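Local coordinates for putative integron gene cassette protein (Uncultured bacterium, PDB 3FUY) that is of unknown function but is encoded by a mobile integron gene cassette and forms a mixed alpha/beta fold with a six-stranded sheet, at residues G51-P56 against I99-T104; R93-D98 against D112-T117; N106-V111 against Q152-L157. One frame throughout, in Å; residues are numbered along the deposited sequence.

Contact 1 of 3, residues G51-P56 against I99-T104; sequences GRTGFP and IDDKHT
Arg52 and Thr53 meet Asp100, Asp101 and Lys102 in a polar loop-to-turn contact at one end of the mixed sheet, where the loop between strand 44-49 and helix 59-79 lies against the turn that closes the hairpin of strands 91-100 and 106-116. The turn begins as an Asx turn: Asp100 OD1 accepts from Lys102 N. Asp100 OD2 takes Arg52 NH1 at 2.9 Å on its syn lone pair, in a salt bridge. Asp100 OD2 lies 10° out of the Arg52 guanidinium plane, yet that plane stands 82° from the carboxylate. Lys102 CD lies over one guanidinium face, toward its rim, and the Thr53 methyl CG2 presses on Lys102 CA at 3.4 Å, a tight carbon contact. Water 2 joins the two backbones, donating to Ile99 O and accepting from Thr53 N and Asp101 N. The second subunit packs here too: its His168 ring meets Phe55, and its Asp165 bonds His103. Thr53 OG1 lies between its backbone N and carbonyl carbon (chi1 59°), a rotation that serves two bonds: it accepts from Phe55 N at 3.0 Å, forming an ST turn, and donates to the syn lone pair of Asp101 OD1 at 2.6 Å.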
loop_
_atom_site.group_PDB
_atom_site.type_symbol
_atom_site.label_atom_id
_atom_site.label_comp_id
_atom_site.label_asym_id
_atom_site.label_seq_id
_atom_site.Cartn_x
_atom_site.Cartn_y
_atom_site.Cartn_z
ATOM N N GLY B 51 10.937 0.102 13.689
ATOM C CA GLY B 51 12.160 -0.607 13.356
ATOM C C GLY B 51 12.661 -1.602 14.387
ATOM O O GLY B 51 12.961 -2.753 14.058
ATOM N N ARG B 52 12.744 -1.177 15.639
ATOM C CA ARG B 52 13.400 -2.014 16.646
ATOM C C ARG B 52 12.606 -3.269 17.000
ATOM O O ARG B 52 13.159 -4.369 17.029
ATOM C CB ARG B 52 13.720 -1.217 17.909
ATOM C CG ARG B 52 14.761 -1.916 18.804
ATOM C CD ARG B 52 15.269 -0.998 19.913
ATOM N NE ARG B 52 16.075 -1.713 20.915
ATOM C CZ ARG B 52 16.335 -1.240 22.132
ATOM N NH1 ARG B 52 15.860 -0.057 22.497
ATOM N NH2 ARG B 52 17.068 -1.952 22.987
ATOM N N THR B 53 11.314 -3.103 17.260
ATOM C CA THR B 53 10.471 -4.207 17.697
ATOM C C THR B 53 9.778 -4.944 16.557
ATOM O O THR B 53 9.390 -6.109 16.708
ATOM C CB THR B 53 9.353 -3.697 18.585
ATOM O OG1 THR B 53 8.576 -2.750 17.840
ATOM C CG2 THR B 53 9.921 -3.037 19.856
ATOM N N GLY B 54 9.582 -4.246 15.440
ATOM C CA GLY B 54 8.801 -4.762 14.334
ATOM C C GLY B 54 7.339 -4.890 14.707
ATOM O O GLY B 54 6.612 -5.666 14.102
ATOM N N PHE B 55 6.910 -4.137 15.714
ATOM C CA PHE B 55 5.528 -4.195 16.163
ATOM C C PHE B 55 4.659 -3.448 15.138
ATOM O O PHE B 55 5.151 -2.556 14.449
ATOM C CB PHE B 55 5.348 -3.565 17.544
ATOM C CG PHE B 55 6.031 -4.319 18.675
ATOM C CD1 PHE B 55 6.531 -5.589 18.488
ATOM C CD2 PHE B 55 6.114 -3.753 19.937
ATOM C CE1 PHE B 55 7.144 -6.279 19.540
ATOM C CE2 PHE B 55 6.723 -4.428 20.991
ATOM C CZ PHE B 55 7.239 -5.694 20.788
ATOM N N PRO B 56 3.380 -3.831 15.027
ATOM C CA PRO B 56 2.486 -3.175 14.055
ATOM C C PRO B 56 2.294 -1.699 14.416
ATOM O O PRO B 56 2.058 -1.375 15.586
ATOM C CB PRO B 56 1.147 -3.916 14.223
ATOM C CG PRO B 56 1.424 -5.098 15.083
ATOM C CD PRO B 56 2.682 -4.827 15.855
ATOM N N ILE B 99 10.349 4.490 14.680
ATOM C CA ILE B 99 9.954 4.432 16.073
ATOM C C ILE B 99 10.566 3.224 16.788
ATOM O O ILE B 99 10.500 2.108 16.291
ATOM C CB ILE B 99 8.420 4.376 16.221
ATOM C CG1 ILE B 99 7.791 5.682 15.720
ATOM C CG2 ILE B 99 8.026 4.096 17.682
ATOM C CD1 ILE B 99 6.321 5.764 15.967
ATOM N N ASP B 100 11.158 3.474 17.956
ATOM C CA ASP B 100 11.618 2.429 18.869
ATOM C C ASP B 100 10.680 2.387 20.058
ATOM O O ASP B 100 10.749 3.242 20.945
ATOM C CB ASP B 100 13.036 2.757 19.352
ATOM C CG ASP B 100 13.521 1.841 20.479
ATOM O OD1 ASP B 100 12.747 1.026 21.030
ATOM O OD2 ASP B 100 14.711 1.959 20.825
ATOM N N ASP B 101 9.803 1.396 20.083
ATOM C CA ASP B 101 8.851 1.251 21.178
ATOM C C ASP B 101 9.131 0.017 22.046
ATOM O O ASP B 101 8.219 -0.560 22.636
ATOM C CB ASP B 101 7.409 1.227 20.651
ATOM C CG ASP B 101 7.167 0.140 19.606
ATOM O OD1 ASP B 101 8.144 -0.477 19.105
ATOM O OD2 ASP B 101 5.978 -0.074 19.264
ATOM N N LYS B 102 10.395 -0.382 22.130
ATOM C CA LYS B 102 10.725 -1.598 22.873
ATOM C C LYS B 102 10.589 -1.395 24.378
ATOM O O LYS B 102 9.706 -1.982 25.009
ATOM C CB LYS B 102 12.108 -2.119 22.500
ATOM C CG LYS B 102 12.472 -3.428 23.195
ATOM C CD LYS B 102 13.740 -4.016 22.596
ATOM C CE LYS B 102 13.963 -5.438 23.079
ATOM N NZ LYS B 102 15.138 -6.044 22.402
ATOM N N HIS B 103 11.443 -0.549 24.950
ATOM C CA HIS B 103 11.363 -0.255 26.381
ATOM C C HIS B 103 10.667 1.070 26.660
ATOM O O HIS B 103 9.673 1.108 27.374
ATOM C CB HIS B 103 12.746 -0.304 27.034
ATOM C CG HIS B 103 13.450 -1.608 26.834
ATOM N ND1 HIS B 103 12.910 -2.812 27.233
ATOM C CD2 HIS B 103 14.647 -1.898 26.272
ATOM C CE1 HIS B 103 13.743 -3.788 26.924
ATOM N NE2 HIS B 103 14.806 -3.260 26.343
ATOM N N THR B 104 11.192 2.156 26.105
ATOM C CA THR B 104 10.490 3.431 26.163
ATOM C C THR B 104 10.099 3.848 24.754
ATOM O O THR B 104 10.510 3.225 23.770
ATOM C CB THR B 104 11.369 4.533 26.719
ATOM O OG1 THR B 104 12.631 4.499 26.037
ATOM C CG2 THR B 104 11.577 4.344 28.219
HETATM O O HOH W 1 13.622 1.706 15.811
HETATM O O HOH W 2 10.475 -0.307 17.397
#

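Contact 2 of 3, residues R93-D98 against D112-T117; sequences RIRCVD and DLIVGT
Asp112, the residue this contact buries most, is held by Arg95 and paired through its backbone with Arg93, across the hairpin of strands 91-100 and 106-116. Arg93 and Asp112 form an antiparallel hydrogen-bonded pair: Arg93 N reaches Asp112 O at 2.9 Å and Asp112 N returns to Arg93 O at 2.8 Å. From this pair the two short segments run in opposed directions, 143° between their N-to-C axes. A classic beta bulge sets Arg95 and Cys96 both opposite Tyr110. The Arg95 chain bends at chi2 (-56°) and presents its guanidinium side-on, NE at 2.8 Å and NH2 at 3.0 Å from the single oxygen Asp112 OD2. That oxygen lies close to the guanidinium plane, whereas the carboxylate is turned 80° from it, and both nitrogens arrive from the same face of the carboxylate, NE from almost directly above. Arg93 CB lies over the rim of one guanidinium face of Arg95, 3.3 Å above the plane, and Ile114 CD1 sits at the edge, 3.8 Å from Arg95 NH2. Outside the hairpin, Arg95 also bonds Pro169 O and Asp170, Arg93 bridges to Asp170, and Arg158 reaches Asp112 OD2. With a leucine at Arg95, Asp112 would probably lose two of its donors and Asp170 one of its cationic mates. Buried arginines and aspartates thus compensate one another, and the surrounding positive charge would be expected to favour an ionised Asp112.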
loop_
_atom_site.group_PDB
_atom_site.type_symbol
_atom_site.label_atom_id
_atom_site.label_comp_id
_atom_site.label_asym_id
_atom_site.label_seq_id
_atom_site.Cartn_x
_atom_site.Cartn_y
_atom_site.Cartn_z
ATOM N N ARG B 93 13.562 18.457 4.374
ATOM C CA ARG B 93 12.518 17.517 3.995
ATOM C C ARG B 93 12.535 16.289 4.880
ATOM O O ARG B 93 13.594 15.713 5.126
ATOM C CB ARG B 93 12.694 17.088 2.531
ATOM C CG ARG B 93 12.821 18.246 1.554
ATOM C CD ARG B 93 11.556 19.123 1.537
ATOM N NE ARG B 93 10.336 18.365 1.245
ATOM C CZ ARG B 93 9.133 18.926 1.125
ATOM N NH1 ARG B 93 9.002 20.241 1.249
ATOM N NH2 ARG B 93 8.063 18.186 0.863
ATOM N N ILE B 94 11.367 15.868 5.361
ATOM C CA ILE B 94 11.336 14.651 6.163
ATOM C C ILE B 94 11.401 13.434 5.229
ATOM O O ILE B 94 10.918 13.489 4.092
ATOM C CB ILE B 94 10.093 14.600 7.072
ATOM C CG1 ILE B 94 10.257 13.531 8.141
ATOM C CG2 ILE B 94 8.806 14.370 6.252
ATOM C CD1 ILE B 94 9.227 13.645 9.284
ATOM N N ARG B 95 12.014 12.345 5.686
ATOM C CA ARG B 95 12.050 11.124 4.882
ATOM C C ARG B 95 11.395 9.970 5.607
ATOM O O ARG B 95 10.567 9.244 5.045
ATOM C CB ARG B 95 13.492 10.745 4.522
ATOM C CG ARG B 95 14.216 11.779 3.702
ATOM C CD ARG B 95 13.469 12.131 2.407
ATOM N NE ARG B 95 14.226 13.133 1.669
ATOM C CZ ARG B 95 13.703 14.058 0.873
ATOM N NH1 ARG B 95 12.380 14.136 0.679
ATOM N NH2 ARG B 95 14.513 14.917 0.274
ATOM N N CYS B 96 11.768 9.797 6.871
ATOM C CA CYS B 96 11.346 8.618 7.608
ATOM C C CYS B 96 11.251 8.940 9.092
ATOM O O CYS B 96 12.039 9.722 9.626
ATOM C CB CYS B 96 12.344 7.466 7.375
ATOM S SG CYS B 96 12.069 5.986 8.392
ATOM N N VAL B 97 10.270 8.345 9.747
ATOM C CA VAL B 97 10.220 8.358 11.199
ATOM C C VAL B 97 10.328 6.906 11.611
ATOM O O VAL B 97 9.450 6.092 11.306
ATOM C CB VAL B 97 8.893 8.940 11.734
ATOM C CG1 VAL B 97 8.817 8.780 13.255
ATOM C CG2 VAL B 97 8.754 10.388 11.323
ATOM N N ASP B 98 11.432 6.576 12.266
ATOM C CA ASP B 98 11.650 5.236 12.781
ATOM C C ASP B 98 11.390 5.215 14.285
ATOM O O ASP B 98 12.113 5.847 15.073
ATOM C CB ASP B 98 13.070 4.769 12.451
ATOM C CG ASP B 98 13.297 3.306 12.779
ATOM O OD1 ASP B 98 12.517 2.750 13.568
ATOM O OD2 ASP B 98 14.254 2.712 12.238
ATOM N N ASP B 112 16.403 15.309 5.102
ATOM C CA ASP B 112 17.417 15.715 4.133
ATOM C C ASP B 112 17.488 17.232 4.200
ATOM O O ASP B 112 16.448 17.895 4.266
ATOM C CB ASP B 112 17.010 15.342 2.691
ATOM C CG ASP B 112 17.251 13.872 2.336
ATOM O OD1 ASP B 112 17.727 13.083 3.176
ATOM O OD2 ASP B 112 16.948 13.499 1.176
ATOM N N LEU B 113 18.698 17.787 4.184
ATOM C CA LEU B 113 18.880 19.216 3.967
ATOM C C LEU B 113 19.401 19.391 2.546
ATOM O O LEU B 113 20.468 18.877 2.200
ATOM C CB LEU B 113 19.876 19.834 4.959
ATOM C CG LEU B 113 20.151 21.334 4.776
ATOM C CD1 LEU B 113 19.019 22.174 5.356
ATOM C CD2 LEU B 113 21.486 21.745 5.407
ATOM N N ILE B 114 18.649 20.103 1.721
ATOM C CA ILE B 114 19.048 20.308 0.329
ATOM C C ILE B 114 19.447 21.757 0.079
ATOM O O ILE B 114 18.623 22.656 0.208
ATOM C CB ILE B 114 17.926 19.889 -0.657
ATOM C CG1 ILE B 114 17.416 18.484 -0.325
ATOM C CG2 ILE B 114 18.430 19.944 -2.092
ATOM C CD1 ILE B 114 16.172 18.066 -1.130
ATOM N N VAL B 115 20.718 21.980 -0.266
ATOM C CA VAL B 115 21.193 23.312 -0.635
ATOM C C VAL B 115 21.499 23.373 -2.128
ATOM O O VAL B 115 21.641 22.346 -2.782
ATOM C CB VAL B 115 22.447 23.749 0.174
ATOM C CG1 VAL B 115 22.128 23.828 1.658
ATOM C CG2 VAL B 115 23.604 22.799 -0.071
ATOM N N GLY B 116 21.586 24.582 -2.667
ATOM C CA GLY B 116 21.839 24.756 -4.090
ATOM C C GLY B 116 23.283 24.428 -4.433
ATOM O O GLY B 116 24.190 24.749 -3.668
ATOM N N THR B 117 23.499 23.783 -5.577
ATOM C CA THR B 117 24.849 23.431 -6.014
ATOM C C THR B 117 25.795 24.635 -5.951
ATOM O O THR B 117 27.000 24.472 -5.743
ATOM C CB THR B 117 24.863 22.845 -7.446
ATOM O OG1 THR B 117 24.067 23.670 -8.305
ATOM C CG2 THR B 117 24.293 21.432 -7.465
#

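Contact 3 of 3, residues N106-V111 against Q152-L157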
loop_
_atom_site.group_PDB
_atom_site.type_symbol
_atom_site.label_atom_id
_atom_site.label_comp_id
_atom_site.label_asym_id
_atom_site.label_seq_id
_atom_site.Cartn_x
_atom_site.Cartn_y
_atom_site.Cartn_z
ATOM N N ASN B 106 10.535 6.054 21.762
ATOM C CA ASN B 106 11.507 6.893 21.084
ATOM C C ASN B 106 11.280 6.946 19.572
ATOM O O ASN B 106 10.695 6.021 18.980
ATOM C CB ASN B 106 12.914 6.369 21.352
ATOM C CG ASN B 106 13.127 6.037 22.810
ATOM O OD1 ASN B 106 12.756 4.958 23.279
ATOM N ND2 ASN B 106 13.683 6.982 23.545
ATOM N N ALA B 107 11.743 8.026 18.950
ATOM C CA ALA B 107 11.711 8.116 17.500
ATOM C C ALA B 107 12.981 8.722 16.932
ATOM O O ALA B 107 13.565 9.651 17.503
ATOM C CB ALA B 107 10.472 8.911 17.019
HETATM N N MSE B 108 13.395 8.193 15.788
HETATM C CA MSE B 108 14.473 8.783 15.016
HETATM C C MSE B 108 13.897 9.356 13.712
HETATM O O MSE B 108 13.349 8.620 12.885
HETATM C CB MSE B 108 15.549 7.722 14.722
HETATM C CG MSE B 108 16.685 8.219 13.847
HETATM SE SE MSE B 108 17.827 9.544 14.720
HETATM C CE MSE B 108 18.658 8.398 16.082
ATOM N N VAL B 109 14.014 10.666 13.535
ATOM C CA VAL B 109 13.530 11.333 12.332
ATOM C C VAL B 109 14.654 11.598 11.338
ATOM O O VAL B 109 15.587 12.337 11.645
ATOM C CB VAL B 109 12.876 12.685 12.668
ATOM C CG1 VAL B 109 12.262 13.287 11.386
ATOM C CG2 VAL B 109 11.825 12.504 13.767
ATOM N N TYR B 110 14.565 10.990 10.158
ATOM C CA TYR B 110 15.536 11.203 9.081
ATOM C C TYR B 110 15.073 12.321 8.166
ATOM O O TYR B 110 13.987 12.235 7.575
ATOM C CB TYR B 110 15.696 9.926 8.243
ATOM C CG TYR B 110 16.252 8.783 9.025
ATOM C CD1 TYR B 110 15.416 7.922 9.721
ATOM C CD2 TYR B 110 17.632 8.584 9.108
ATOM C CE1 TYR B 110 15.936 6.881 10.469
ATOM C CE2 TYR B 110 18.154 7.551 9.839
ATOM C CZ TYR B 110 17.313 6.702 10.517
ATOM O OH TYR B 110 17.856 5.665 11.235
ATOM N N VAL B 111 15.895 13.353 8.039
ATOM C CA VAL B 111 15.570 14.512 7.231
ATOM C C VAL B 111 16.707 14.712 6.248
ATOM O O VAL B 111 17.830 14.289 6.515
ATOM C CB VAL B 111 15.408 15.779 8.097
ATOM C CG1 VAL B 111 14.354 15.554 9.158
ATOM C CG2 VAL B 111 16.750 16.155 8.775
ATOM N N GLN B 152 15.044 12.044 18.357
ATOM C CA GLN B 152 16.346 12.445 17.844
ATOM C C GLN B 152 16.219 12.561 16.338
ATOM O O GLN B 152 15.262 12.038 15.744
ATOM C CB GLN B 152 17.404 11.389 18.176
ATOM C CG GLN B 152 17.513 11.039 19.654
ATOM C CD GLN B 152 17.988 12.193 20.516
ATOM O OE1 GLN B 152 18.689 13.099 20.052
ATOM N NE2 GLN B 152 17.617 12.161 21.790
ATOM N N PHE B 153 17.177 13.216 15.691
ATOM C CA PHE B 153 17.147 13.232 14.231
ATOM C C PHE B 153 18.517 13.010 13.596
ATOM O O PHE B 153 19.553 13.157 14.247
ATOM C CB PHE B 153 16.498 14.515 13.686
ATOM C CG PHE B 153 17.348 15.741 13.828
ATOM C CD1 PHE B 153 18.036 16.253 12.745
ATOM C CD2 PHE B 153 17.449 16.392 15.040
ATOM C CE1 PHE B 153 18.826 17.392 12.881
ATOM C CE2 PHE B 153 18.232 17.532 15.180
ATOM C CZ PHE B 153 18.923 18.036 14.100
ATOM N N GLU B 154 18.499 12.634 12.323
ATOM C CA GLU B 154 19.704 12.571 11.503
ATOM C C GLU B 154 19.444 13.364 10.243
ATOM O O GLU B 154 18.390 13.209 9.598
ATOM C CB GLU B 154 20.059 11.130 11.118
ATOM C CG GLU B 154 20.791 10.338 12.178
ATOM C CD GLU B 154 21.340 9.027 11.632
ATOM O OE1 GLU B 154 21.492 8.920 10.393
ATOM O OE2 GLU B 154 21.610 8.103 12.435
HETATM N N MSE B 155 20.414 14.190 9.876
HETATM C CA MSE B 155 20.288 15.057 8.725
HETATM C C MSE B 155 21.296 14.716 7.624
HETATM O O MSE B 155 22.508 14.854 7.800
HETATM C CB MSE B 155 20.475 16.501 9.165
HETATM C CG MSE B 155 20.375 17.500 8.041
HETATM SE SE MSE B 155 20.230 19.313 8.778
HETATM C CE MSE B 155 19.424 18.837 10.449
ATOM N N LYS B 156 20.781 14.265 6.489
ATOM C CA LYS B 156 21.601 13.993 5.321
ATOM C C LYS B 156 21.718 15.279 4.513
ATOM O O LYS B 156 20.745 16.034 4.384
ATOM C CB LYS B 156 20.954 12.877 4.480
ATOM C CG LYS B 156 21.794 12.406 3.321
ATOM C CD LYS B 156 21.088 11.350 2.484
ATOM C CE LYS B 156 20.866 10.078 3.263
ATOM N NZ LYS B 156 20.022 9.124 2.484
ATOM N N LEU B 157 22.905 15.545 3.979
ATOM C CA LEU B 157 23.132 16.753 3.198
ATOM C C LEU B 157 23.169 16.443 1.703
ATOM O O LEU B 157 23.804 15.482 1.268
ATOM C CB LEU B 157 24.434 17.427 3.628
ATOM C CG LEU B 157 24.668 17.508 5.137
ATOM C CD1 LEU B 157 26.124 17.901 5.465
ATOM C CD2 LEU B 157 23.691 18.489 5.761
HETATM O O HOH W 3 20.573 5.580 13.260
#
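Met108, a selenomethionine, folds back over the neighbouring strand, its selenium SE lying 3.7 Å from Phe153 C and its methyl CE 3.9 Å from Gln152 CB. Successive bends at chi2 and chi3 (both 68°) turn the chain across the peptide between Gln152 and Phe153, and SE also meets Glu154 CG. On the same face of the sheet, Tyr110 and Glu154 run side by side and point the same way: Tyr110 CE2 is 3.7 Å from Glu154 OE1, the ring and carboxylate planes 71° apart. Water 3 donates to Glu154 OE2 and lies within a weak bond of Tyr110 OH, while the Phe178 ring meets that of Tyr110.

The backbones are parallel neighbours, the link expected of a beta-alpha-beta crossover, here strand 106-116, helix 121-138 and strand 150-160. Their segment axes run 19° apart, and five hydrogen bonds join them, from Gln152 N to Ala107 O through to Lys156 N to Val111 O. Glu154 is gripped by both its backbone groups: Glu154 N bonds Val109 O at 3.0 Å and Glu154 O accepts from Val111 N at 2.9 Å.

The opposite face, carrying Val109, Val111, Phe153 and Met155, is apolar. The Val111 branch CG2, set between the backbone N and carbonyl carbon, touches both Phe153 CD1 at 4.2 Å and Met155 CB at 3.8 Å. Helix 121-138 covers this side, with Leu135 against both Phe153 and Met155. Val109 CB rests 4.2 Å from Phe153 CB, and Val109 also touches Ile94 of strand 91-100.

Overall arrangement
Contact 2 is the buried one, its centre about 6 Å from that of the chain; contact 3, at about 7 Å, is partly buried, and contact 1, at about 19 Å, lies peripherally beside the second subunit. Contacts 1 and 2 share strand 91-100, and contacts 2 and 3 share strand 106-116, so all three touch one sheet, contact 1 only at its end. Asp98 OD1 probably bonds Gly51 N, linking contact 2 to contact 1, while Arg95 N to Tyr110 O, at 2.7 Å, probably couples contacts 2 and 3. Chemistry follows position: charged loop side chains and bridging waters in contact 1, buried arginine-aspartate pairs in contact 2, and a parallel backbone ladder with one apolar face in contact 3.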